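Local atomic coordinates of leucyl aminopeptidase (Trypanosoma brucei brucei, PDB entry 5NTD), a protein that probably cleaves amino-terminal residues, leucine in particular, from peptides at a two-manganese active site that binds the inhibitor bestatin. Residues G[202-214]-G[503-515]. Sequence-based numbering, arbitrary orientation.
Sequences VATSTQLCQRLVD and SNGATGFGPALLT
Asp214 carries its carboxylate beside its own backbone N, opposite the carbonyl carbon (chi1 -86°), a rotation that turns OD1 to Ala506 N, while Cys209 throws SG anti to its N (chi1 -176°) and over the turn at Gly508. Ala506 N donates to Asp214 OD1 across 2.8 Å in a nearly straight bond (174° at the hydrogen), reaching the oxygen on its syn side but well out of the carboxylate plane. The other oxygen, OD2, is hydrogen-bonded to His163 ND1, and His457 of a second subunit packs on the same side chain. The methyl of Ala506 sits between neighbouring turns of helix 202-214, with Val213 CG1 3.5 Å from Ala506 CB, and the extended Gln210 lays its CG 3.4 Å from Ala506 O. One turn earlier the backbones themselves meet: Gly508 CA, with no side chain to hold them apart, makes a CA-H...O contact of 3.4 Å with Thr206 O, a carbonyl already accepting the helical hydrogen bond of Gln210 N. Beyond it the ring of Pro511 leans on Cys209, CG to CB 3.9 Å, and touches Cys321 of helix 314-328 as well. A water bridges the two segments here, taking a hydrogen bond from Thr206 OG1 (2.8 Å), giving one to Gly508 O (2.8 Å) and accepting a longer one from Ala512 N (3.2 Å), an amide in the first turn that follows the N-cap Gly510. Helix 196-214 is thus held at two points to the C-terminal strand-turn-helix of the catalytic domain, with the close backbone contact at Gly508 and the packing of Ala506 between these points. Both carboxylate oxygens, Gly508 O and Ala512 N thus have partners within a buried contact, and the two hydrogen bonds of Asp214 would probably favour its ionised form.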
# COMPACT_ATOMS: atom_id res chain seq x y z
N VAL G 202 4.78 25.55 38.86
CA VAL G 202 5.26 24.44 37.97
C VAL G 202 4.10 23.55 37.52
O VAL G 202 3.94 23.26 36.35
CB VAL G 202 6.33 23.58 38.67
CG1 VAL G 202 6.67 22.33 37.87
CG2 VAL G 202 7.58 24.40 38.88
N ALA G 203 3.32 23.12 38.50
CA ALA G 203 2.16 22.26 38.22
C ALA G 203 1.18 22.96 37.30
O ALA G 203 0.62 22.36 36.38
CB ALA G 203 1.47 21.86 39.49
N THR G 204 1.01 24.25 37.54
CA THR G 204 0.11 25.06 36.69
C THR G 204 0.59 25.06 35.23
O THR G 204 -0.21 24.92 34.30
CB THR G 204 0.01 26.51 37.23
OG1 THR G 204 -0.47 26.44 38.57
CG2 THR G 204 -0.95 27.37 36.38
N SER G 205 1.89 25.24 35.04
CA SER G 205 2.47 25.27 33.69
C SER G 205 2.38 23.89 32.99
O SER G 205 2.11 23.81 31.81
CB SER G 205 3.90 25.75 33.71
OG SER G 205 3.93 27.18 33.64
N THR G 206 2.61 22.82 33.74
CA THR G 206 2.43 21.47 33.21
C THR G 206 0.99 21.27 32.68
O THR G 206 0.77 20.75 31.60
CB THR G 206 2.69 20.42 34.27
OG1 THR G 206 4.05 20.51 34.67
CG2 THR G 206 2.44 18.99 33.73
N GLN G 207 0.02 21.74 33.47
CA GLN G 207 -1.40 21.58 33.18
C GLN G 207 -1.92 22.52 32.11
O GLN G 207 -2.76 22.15 31.30
CB GLN G 207 -2.24 21.71 34.41
CG GLN G 207 -2.00 20.54 35.36
CD GLN G 207 -2.80 20.65 36.64
OE1 GLN G 207 -3.24 21.75 37.03
NE2 GLN G 207 -2.97 19.53 37.32
N LEU G 208 -1.40 23.73 32.07
CA LEU G 208 -1.73 24.66 30.97
C LEU G 208 -1.21 24.08 29.65
O LEU G 208 -1.88 24.11 28.64
CB LEU G 208 -1.15 26.05 31.19
CG LEU G 208 -1.37 27.04 30.07
CD1 LEU G 208 -2.85 27.22 29.78
CD2 LEU G 208 -0.76 28.39 30.43
N CYS G 209 0.02 23.59 29.69
CA CYS G 209 0.66 22.96 28.53
C CYS G 209 -0.18 21.79 28.05
O CYS G 209 -0.54 21.68 26.88
CB CYS G 209 2.05 22.51 28.88
SG CYS G 209 2.98 21.82 27.49
N GLN G 210 -0.59 20.98 29.01
CA GLN G 210 -1.51 19.85 28.75
C GLN G 210 -2.80 20.31 28.09
O GLN G 210 -3.29 19.72 27.11
CB GLN G 210 -1.82 19.11 30.02
CG GLN G 210 -2.49 17.78 29.81
CD GLN G 210 -3.11 17.25 31.10
OE1 GLN G 210 -2.66 16.25 31.65
NE2 GLN G 210 -4.17 17.90 31.55
N ARG G 211 -3.33 21.41 28.59
CA ARG G 211 -4.62 21.95 28.11
C ARG G 211 -4.50 22.36 26.66
O ARG G 211 -5.36 22.06 25.83
CB ARG G 211 -5.04 23.14 28.96
CG ARG G 211 -6.44 23.66 28.65
CD ARG G 211 -6.89 24.77 29.60
NE ARG G 211 -8.22 25.21 29.23
CZ ARG G 211 -9.34 24.52 29.47
NH1 ARG G 211 -9.32 23.38 30.15
NH2 ARG G 211 -10.50 24.98 28.99
N LEU G 212 -3.45 23.10 26.37
CA LEU G 212 -3.22 23.64 25.02
C LEU G 212 -3.05 22.49 23.99
O LEU G 212 -3.57 22.53 22.89
CB LEU G 212 -2.02 24.57 24.98
CG LEU G 212 -2.14 25.86 25.83
CD1 LEU G 212 -0.80 26.50 25.96
CD2 LEU G 212 -3.13 26.84 25.22
N VAL G 213 -2.31 21.47 24.41
CA VAL G 213 -2.00 20.34 23.55
C VAL G 213 -3.24 19.46 23.31
O VAL G 213 -3.58 19.12 22.18
CB VAL G 213 -0.81 19.54 24.10
CG1 VAL G 213 -0.54 18.31 23.24
CG2 VAL G 213 0.42 20.42 24.10
N ASP G 214 -3.94 19.16 24.39
CA ASP G 214 -5.23 18.40 24.35
C ASP G 214 -6.28 19.08 23.48
O ASP G 214 -7.06 18.46 22.81
CB ASP G 214 -5.86 18.25 25.74
CG ASP G 214 -5.34 17.04 26.52
OD1 ASP G 214 -4.84 16.08 25.90
OD2 ASP G 214 -5.39 17.11 27.75
N SER G 503 -1.60 7.66 25.87
CA SER G 503 -2.91 7.14 25.45
C SER G 503 -4.07 7.87 26.14
O SER G 503 -5.19 7.79 25.68
CB SER G 503 -3.03 5.64 25.67
OG SER G 503 -2.98 5.39 27.05
N ASN G 504 -3.77 8.61 27.19
CA ASN G 504 -4.75 9.52 27.82
C ASN G 504 -4.78 10.94 27.29
O ASN G 504 -5.61 11.74 27.68
CB ASN G 504 -4.55 9.58 29.33
CG ASN G 504 -4.86 8.25 29.99
OD1 ASN G 504 -5.77 7.52 29.57
ND2 ASN G 504 -4.11 7.91 30.99
N GLY G 505 -3.85 11.24 26.41
CA GLY G 505 -3.77 12.58 25.84
C GLY G 505 -2.44 13.25 26.17
O GLY G 505 -1.45 12.59 26.35
N ALA G 506 -2.46 14.58 26.23
CA ALA G 506 -1.25 15.37 26.43
C ALA G 506 -0.66 15.09 27.82
O ALA G 506 -1.36 14.77 28.75
CB ALA G 506 -1.52 16.82 26.29
N THR G 507 0.65 15.15 27.87
CA THR G 507 1.42 14.91 29.11
C THR G 507 1.87 16.21 29.80
O THR G 507 2.31 16.18 30.92
CB THR G 507 2.70 14.09 28.83
OG1 THR G 507 3.44 14.74 27.80
CG2 THR G 507 2.35 12.72 28.41
N GLY G 508 1.85 17.31 29.07
CA GLY G 508 2.44 18.56 29.53
C GLY G 508 3.95 18.49 29.65
O GLY G 508 4.57 19.21 30.44
N PHE G 509 4.57 17.62 28.87
CA PHE G 509 6.04 17.49 28.83
C PHE G 509 6.67 18.73 28.22
O PHE G 509 6.23 19.22 27.19
CB PHE G 509 6.42 16.26 27.99
CG PHE G 509 7.90 15.98 27.88
CD1 PHE G 509 8.72 16.72 27.04
CD2 PHE G 509 8.44 14.88 28.53
CE1 PHE G 509 10.06 16.41 26.89
CE2 PHE G 509 9.78 14.58 28.39
CZ PHE G 509 10.58 15.33 27.58
N GLY G 510 7.72 19.20 28.86
CA GLY G 510 8.57 20.27 28.31
C GLY G 510 8.82 21.42 29.26
O GLY G 510 9.98 21.82 29.47
N PRO G 511 7.77 22.01 29.82
CA PRO G 511 7.97 23.18 30.69
C PRO G 511 8.83 22.95 31.92
O PRO G 511 9.74 23.71 32.19
CB PRO G 511 6.55 23.56 31.09
CG PRO G 511 5.73 23.11 29.93
CD PRO G 511 6.36 21.83 29.49
N ALA G 512 8.58 21.87 32.64
CA ALA G 512 9.36 21.54 33.83
C ALA G 512 10.83 21.26 33.48
O ALA G 512 11.74 21.60 34.22
CB ALA G 512 8.78 20.35 34.57
N LEU G 513 11.03 20.60 32.35
CA LEU G 513 12.40 20.37 31.80
C LEU G 513 13.14 21.71 31.69
O LEU G 513 14.26 21.85 32.18
CB LEU G 513 12.34 19.72 30.42
CG LEU G 513 13.66 19.54 29.65
CD1 LEU G 513 14.61 18.65 30.42
CD2 LEU G 513 13.34 18.94 28.29
N LEU G 514 12.50 22.67 31.06
CA LEU G 514 13.08 24.00 30.90
C LEU G 514 13.33 24.69 32.27
O LEU G 514 14.37 25.29 32.49
CB LEU G 514 12.18 24.90 30.07
CG LEU G 514 12.06 24.56 28.59
CD1 LEU G 514 11.04 25.46 27.91
CD2 LEU G 514 13.42 24.71 27.90
N THR G 515 12.35 24.60 33.16
CA THR G 515 12.46 25.21 34.45
C THR G 515 13.71 24.69 35.16
O THR G 515 14.50 25.46 35.69
CB THR G 515 11.21 24.97 35.30
OG1 THR G 515 10.09 25.58 34.64
CG2 THR G 515 11.37 25.62 36.68
O HOH W 1 5.97 19.99 32.76